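Local structure of N-acetylmuramoyl-l-alanine amidase (Bartonella henselae, 3NE8) at residues Leu77-His82 against Tyr218-Phe223; Ile149-Asn154 against Pro185-Glu190. The protein is a zinc-dependent amidase that probably cleaves the bond between N-acetylmuramic acid and L-alanine in peptidoglycan, remodelling the cell wall during division. All coordinates share one frame; numbering follows the deposited sequence.

Contact 1 (Leu77-His82 against Tyr218-Phe223). With ZN (zinc ion), chain B.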
loop_
_atom_site.group_PDB
_atom_site.type_symbol
_atom_site.label_atom_id
_atom_site.label_comp_id
_atom_site.label_asym_id
_atom_site.label_seq_id
_atom_site.Cartn_x
_atom_site.Cartn_y
_atom_site.Cartn_z
ATOM N N LEU A 77 -10.209 -9.397 3.762
ATOM C CA LEU A 77 -10.752 -8.240 3.060
ATOM C C LEU A 77 -12.266 -8.379 3.043
ATOM O O LEU A 77 -12.792 -9.483 2.859
ATOM C CB LEU A 77 -10.214 -8.189 1.622
ATOM C CG LEU A 77 -10.734 -7.068 0.717
ATOM C CD1 LEU A 77 -10.393 -5.675 1.252
ATOM C CD2 LEU A 77 -10.196 -7.239 -0.695
ATOM N N PHE A 78 -12.955 -7.259 3.219
ATOM C CA PHE A 78 -14.409 -7.168 3.236
ATOM C C PHE A 78 -14.817 -6.065 2.269
ATOM O O PHE A 78 -14.306 -4.941 2.351
ATOM C CB PHE A 78 -14.882 -6.839 4.655
ATOM C CG PHE A 78 -16.365 -6.627 4.780
ATOM C CD1 PHE A 78 -17.243 -7.701 4.753
ATOM C CD2 PHE A 78 -16.890 -5.348 4.925
ATOM C CE1 PHE A 78 -18.620 -7.514 4.896
ATOM C CE2 PHE A 78 -18.258 -5.148 5.043
ATOM C CZ PHE A 78 -19.127 -6.242 5.037
ATOM N N ILE A 79 -15.723 -6.384 1.346
ATOM C CA ILE A 79 -16.191 -5.431 0.346
ATOM C C ILE A 79 -17.711 -5.368 0.383
ATOM O O ILE A 79 -18.382 -6.370 0.111
ATOM C CB ILE A 79 -15.735 -5.840 -1.073
ATOM C CG1 ILE A 79 -14.206 -5.986 -1.145
ATOM C CG2 ILE A 79 -16.231 -4.829 -2.091
ATOM C CD1 ILE A 79 -13.701 -6.539 -2.469
ATOM N N SER A 80 -18.250 -4.205 0.726
ATOM C CA SER A 80 -19.691 -4.008 0.703
ATOM C C SER A 80 -20.062 -3.351 -0.615
ATOM O O SER A 80 -19.473 -2.331 -1.006
ATOM C CB SER A 80 -20.131 -3.142 1.880
ATOM O OG SER A 80 -21.551 -3.104 1.988
ATOM N N ILE A 81 -21.038 -3.940 -1.298
ATOM C CA ILE A 81 -21.383 -3.586 -2.672
ATOM C C ILE A 81 -22.734 -2.876 -2.706
ATOM O O ILE A 81 -23.724 -3.405 -2.188
ATOM C CB ILE A 81 -21.457 -4.873 -3.519
ATOM C CG1 ILE A 81 -20.084 -5.556 -3.569
ATOM C CG2 ILE A 81 -22.000 -4.596 -4.923
ATOM C CD1 ILE A 81 -20.126 -7.029 -3.871
ATOM N N HIS A 82 -22.758 -1.686 -3.311
ATOM C CA HIS A 82 -23.917 -0.798 -3.312
ATOM C C HIS A 82 -24.183 -0.167 -4.665
ATOM O O HIS A 82 -23.308 -0.148 -5.533
ATOM C CB HIS A 82 -23.739 0.285 -2.242
ATOM C CG HIS A 82 -23.885 -0.261 -0.865
ATOM N ND1 HIS A 82 -25.069 -0.184 -0.167
ATOM C CD2 HIS A 82 -23.042 -1.004 -0.107
ATOM C CE1 HIS A 82 -24.935 -0.825 0.982
ATOM N NE2 HIS A 82 -23.717 -1.327 1.044
ATOM N N TYR A 218 -8.982 -8.491 -10.172
ATOM C CA TYR A 218 -7.567 -8.243 -10.405
ATOM C C TYR A 218 -6.971 -7.433 -9.256
ATOM O O TYR A 218 -5.879 -7.747 -8.764
ATOM C CB TYR A 218 -7.379 -7.526 -11.746
ATOM C CG TYR A 218 -5.937 -7.233 -12.096
ATOM C CD1 TYR A 218 -5.064 -8.253 -12.450
ATOM C CD2 TYR A 218 -5.452 -5.936 -12.075
ATOM C CE1 TYR A 218 -3.740 -7.983 -12.774
ATOM C CE2 TYR A 218 -4.128 -5.655 -12.404
ATOM C CZ TYR A 218 -3.285 -6.683 -12.745
ATOM O OH TYR A 218 -1.978 -6.387 -13.067
ATOM N N SER A 219 -7.677 -6.394 -8.825
ATOM C CA SER A 219 -7.216 -5.595 -7.698
ATOM C C SER A 219 -7.063 -6.436 -6.447
ATOM O O SER A 219 -6.113 -6.254 -5.685
ATOM C CB SER A 219 -8.161 -4.431 -7.416
ATOM O OG SER A 219 -8.145 -3.526 -8.508
ATOM N N ILE A 220 -8.010 -7.346 -6.221
ATOM C CA ILE A 220 -7.937 -8.245 -5.075
ATOM C C ILE A 220 -6.715 -9.151 -5.147
ATOM O O ILE A 220 -6.011 -9.345 -4.146
ATOM C CB ILE A 220 -9.236 -9.066 -4.921
ATOM C CG1 ILE A 220 -10.383 -8.135 -4.519
ATOM C CG2 ILE A 220 -9.038 -10.193 -3.904
ATOM C CD1 ILE A 220 -11.756 -8.786 -4.606
ATOM N N ARG A 221 -6.428 -9.704 -6.314
ATOM C CA ARG A 221 -5.234 -10.527 -6.489
ATOM C C ARG A 221 -3.957 -9.746 -6.168
ATOM O O ARG A 221 -3.037 -10.261 -5.523
ATOM C CB ARG A 221 -5.175 -11.081 -7.913
ATOM C CG ARG A 221 -6.382 -11.930 -8.290
ATOM C CD ARG A 221 -6.195 -13.393 -7.915
ATOM N NE ARG A 221 -6.036 -13.592 -6.478
ATOM C CZ ARG A 221 -5.084 -14.340 -5.931
ATOM N NH1 ARG A 221 -4.203 -14.963 -6.702
ATOM N NH2 ARG A 221 -5.015 -14.469 -4.614
ATOM N N GLN A 222 -3.890 -8.496 -6.620
ATOM C CA GLN A 222 -2.721 -7.665 -6.334
ATOM C C GLN A 222 -2.612 -7.385 -4.837
ATOM O O GLN A 222 -1.529 -7.421 -4.261
ATOM C CB GLN A 222 -2.810 -6.355 -7.108
ATOM C CG GLN A 222 -2.607 -6.507 -8.606
ATOM C CD GLN A 222 -2.615 -5.175 -9.312
ATOM O OE1 GLN A 222 -3.401 -4.289 -8.977
ATOM N NE2 GLN A 222 -1.728 -5.016 -10.294
ATOM N N PHE A 223 -3.742 -7.120 -4.204
ATOM C CA PHE A 223 -3.778 -6.874 -2.771
ATOM C C PHE A 223 -3.350 -8.116 -1.983
ATOM O O PHE A 223 -2.598 -8.011 -1.009
ATOM C CB PHE A 223 -5.191 -6.431 -2.399
ATOM C CG PHE A 223 -5.370 -6.021 -0.965
ATOM C CD1 PHE A 223 -4.752 -4.881 -0.466
ATOM C CD2 PHE A 223 -6.216 -6.742 -0.137
ATOM C CE1 PHE A 223 -4.962 -4.482 0.846
ATOM C CE2 PHE A 223 -6.426 -6.356 1.174
ATOM C CZ PHE A 223 -5.796 -5.220 1.670
HETATM ZN ZN ZN B . -26.835 1.020 -0.598
#
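Leu77 forks over the helix with its two methyl groups. CD2 lies 3.9 Å from Ile220 CG1 and also touches the ring of Phe223, 4.0 Å from its CD2, while CD1 meets the ring alone, obliquely, coming within 4.0 Å of Phe223 CE2. The leucine's CG stands anti to the backbone N (chi1 177°), which carries the fork out from the strand toward the two helical residues, one turn apart. Further along the strand, Ile79 and Ile220 meet tip to tip, with 3.7 Å between Ile79 CD1 and Ile220 CD1. These contacts are all apolar, and the branched chains and the ring suit a buried interface between strand 77-82 and the segment 218-223 of helix 206-227, whose directions differ by 158°.

Polar chemistry gathers at the other end of the strand. His82 ND1 binds the zinc ion at 2.2 Å, in a site completed by His13, Glu28, Asp84 and Glu115. On the far side of the imidazole, NE2 donates a bent hydrogen bond, close to the ring plane, to Ser80 OG at 3.0 Å; Ser80 OG is bonded in turn to Asp10. This second-shell link helps fix the ring's rotation, and one strand thereby joins an apolar helix-packing end to a metal ligand.

Contact 2 (Ile149-Asn154 against Pro185-Glu190); sequences INFANN and PSVLIE
Val187 has the most surface buried here, and both of its methyl groups are used. CG2 packs at the edge of the Phe151 ring, 3.8 Å from CD2 and equally far from CE2 of that phenylalanine. CG1 sits in the ring plane beside the same edge and also comes within 4.2 Å of Ala152 CB. With chi1 at -58°, Val187 CG2 falls between the backbone N and the carbonyl carbon, a less relaxed rotamer for valine; it turns both methyls to the ring edge and lets CG1 reach the alanine methyl too. A beta-branched residue is at home in an extended strand.

Phe151 supplies the next largest share. Its CG lies anti to the backbone N (chi1 -178°), directing the ring away from the helix and across the valine at about a right angle. The ring lies between this strand and helix 206-227, where it meets Leu77, Ile220 and Phe223 as well, the last with planes inclined at about 55°.

Ala152 contributes a single methyl. Being so small, it lets the helix settle close to the strand, and its CA is 6.7 Å from Val187 CA. Val96 of strand 94-99 touches both Ala152 and Val187, continuing the apolar layer over the next strand.

Asn150, Asn153 and Asn154 of the helix are partly exposed, and Asn153 makes a weak hydrogen bond to Lys229 of the second subunit. Between the two segments, then, three buried apolar side chains meet through dispersion, while the strand's buried polar groups are satisfied elsewhere: Glu190 OE1 by Asp84 N, Ser186 OG by Val184 O.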
loop_
_atom_site.group_PDB
_atom_site.type_symbol
_atom_site.label_atom_id
_atom_site.label_comp_id
_atom_site.label_asym_id
_atom_site.label_seq_id
_atom_site.Cartn_x
_atom_site.Cartn_y
_atom_site.Cartn_z
ATOM N N ILE A 149 -7.295 1.593 2.879
ATOM C CA ILE A 149 -6.876 2.694 2.008
ATOM C C ILE A 149 -6.105 2.161 0.795
ATOM O O ILE A 149 -6.329 2.567 -0.348
ATOM C CB ILE A 149 -5.977 3.709 2.787
ATOM C CG1 ILE A 149 -6.768 4.448 3.880
ATOM C CG2 ILE A 149 -5.343 4.720 1.841
ATOM C CD1 ILE A 149 -7.897 5.311 3.356
ATOM N N ASN A 150 -5.159 1.269 1.072
ATOM C CA ASN A 150 -4.370 0.670 0.007
ATOM C C ASN A 150 -5.269 -0.017 -1.010
ATOM O O ASN A 150 -5.124 0.177 -2.218
ATOM C CB ASN A 150 -3.361 -0.325 0.581
ATOM C CG ASN A 150 -2.604 -1.054 -0.497
ATOM O OD1 ASN A 150 -3.030 -2.089 -0.970
ATOM N ND2 ASN A 150 -1.471 -0.502 -0.904
ATOM N N PHE A 151 -6.214 -0.823 -0.531
ATOM C CA PHE A 151 -7.096 -1.507 -1.451
ATOM C C PHE A 151 -7.961 -0.525 -2.240
ATOM O O PHE A 151 -8.129 -0.668 -3.456
ATOM C CB PHE A 151 -7.963 -2.533 -0.726
ATOM C CG PHE A 151 -8.855 -3.312 -1.653
ATOM C CD1 PHE A 151 -8.304 -4.141 -2.613
ATOM C CD2 PHE A 151 -10.237 -3.167 -1.608
ATOM C CE1 PHE A 151 -9.116 -4.852 -3.489
ATOM C CE2 PHE A 151 -11.052 -3.878 -2.485
ATOM C CZ PHE A 151 -10.487 -4.717 -3.428
ATOM N N ALA A 152 -8.526 0.464 -1.550
ATOM C CA ALA A 152 -9.335 1.465 -2.241
ATOM C C ALA A 152 -8.545 2.111 -3.383
ATOM O O ALA A 152 -9.053 2.276 -4.500
ATOM C CB ALA A 152 -9.839 2.534 -1.260
ATOM N N ASN A 153 -7.300 2.493 -3.092
ATOM C CA ASN A 153 -6.432 3.128 -4.085
ATOM C C ASN A 153 -6.205 2.241 -5.279
ATOM O O ASN A 153 -6.266 2.695 -6.430
ATOM C CB ASN A 153 -5.062 3.451 -3.480
ATOM C CG ASN A 153 -5.064 4.724 -2.681
ATOM O OD1 ASN A 153 -5.981 5.540 -2.789
ATOM N ND2 ASN A 153 -4.024 4.912 -1.869
ATOM N N ASN A 154 -5.940 0.972 -5.016
ATOM C CA ASN A 154 -5.686 0.056 -6.109
ATOM C C ASN A 154 -6.928 -0.174 -6.961
ATOM O O ASN A 154 -6.834 -0.250 -8.186
ATOM C CB ASN A 154 -5.130 -1.270 -5.612
ATOM C CG ASN A 154 -4.301 -1.969 -6.670
ATOM O OD1 ASN A 154 -3.535 -1.328 -7.396
ATOM N ND2 ASN A 154 -4.447 -3.280 -6.764
ATOM N N PRO A 185 -9.714 -5.332 6.815
ATOM C CA PRO A 185 -9.720 -4.209 5.870
ATOM C C PRO A 185 -11.052 -4.193 5.134
ATOM O O PRO A 185 -11.491 -5.259 4.679
ATOM C CB PRO A 185 -8.559 -4.546 4.922
ATOM C CG PRO A 185 -7.627 -5.358 5.781
ATOM C CD PRO A 185 -8.539 -6.206 6.636
ATOM N N SER A 186 -11.685 -3.026 5.019
ATOM C CA SER A 186 -13.058 -2.924 4.537
ATOM C C SER A 186 -13.235 -1.720 3.637
ATOM O O SER A 186 -12.775 -0.610 3.973
ATOM C CB SER A 186 -14.028 -2.784 5.726
ATOM O OG SER A 186 -13.983 -3.913 6.586
ATOM N N VAL A 187 -13.924 -1.920 2.513
ATOM C CA VAL A 187 -14.322 -0.813 1.662
ATOM C C VAL A 187 -15.773 -0.985 1.246
ATOM O O VAL A 187 -16.306 -2.108 1.236
ATOM C CB VAL A 187 -13.438 -0.685 0.388
ATOM C CG1 VAL A 187 -11.967 -0.502 0.755
ATOM C CG2 VAL A 187 -13.624 -1.881 -0.549
ATOM N N LEU A 188 -16.400 0.121 0.869
ATOM C CA LEU A 188 -17.734 0.116 0.297
ATOM C C LEU A 188 -17.615 0.614 -1.135
ATOM O O LEU A 188 -17.104 1.713 -1.382
ATOM C CB LEU A 188 -18.677 0.997 1.123
ATOM C CG LEU A 188 -20.151 1.017 0.706
ATOM C CD1 LEU A 188 -21.033 1.288 1.915
ATOM C CD2 LEU A 188 -20.426 2.012 -0.405
ATOM N N ILE A 189 -18.045 -0.200 -2.089
ATOM C CA ILE A 189 -17.953 0.175 -3.493
ATOM C C ILE A 189 -19.329 0.475 -4.036
ATOM O O ILE A 189 -20.233 -0.361 -3.953
ATOM C CB ILE A 189 -17.309 -0.926 -4.342
ATOM C CG1 ILE A 189 -15.894 -1.207 -3.835
ATOM C CG2 ILE A 189 -17.287 -0.524 -5.817
ATOM C CD1 ILE A 189 -15.152 -2.276 -4.617
ATOM N N GLU A 190 -19.511 1.692 -4.541
ATOM C CA GLU A 190 -20.701 2.016 -5.314
ATOM C C GLU A 190 -20.385 1.635 -6.742
ATOM O O GLU A 190 -19.495 2.218 -7.366
ATOM C CB GLU A 190 -21.032 3.508 -5.239
ATOM C CG GLU A 190 -21.427 3.992 -3.859
ATOM C CD GLU A 190 -22.824 3.585 -3.432
ATOM O OE1 GLU A 190 -23.605 3.064 -4.259
ATOM O OE2 GLU A 190 -23.144 3.805 -2.237
#

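How the contacts relate
The two contacts lie with their centres about 7 Å apart in the core of one alpha/beta domain, probably the catalytic domain of the amidase. Strands 77-82 and 186-190 run parallel as neighbours in the mixed six-stranded sheet, tied in part by a probable hydrogen bond from Ile189 N to Ser80 O at 2.8 Å. Helices 135-161 and 206-227 pack on the same side of that sheet and are linked by Gln222 OE1 and Asn154 ND2, 2.6 Å apart, probably hydrogen-bonded. In sequence, both segments of contact 2 fall between those of contact 1. The paired strands thus receive a common helical layer, while contact 1 also holds the zinc ligand His82.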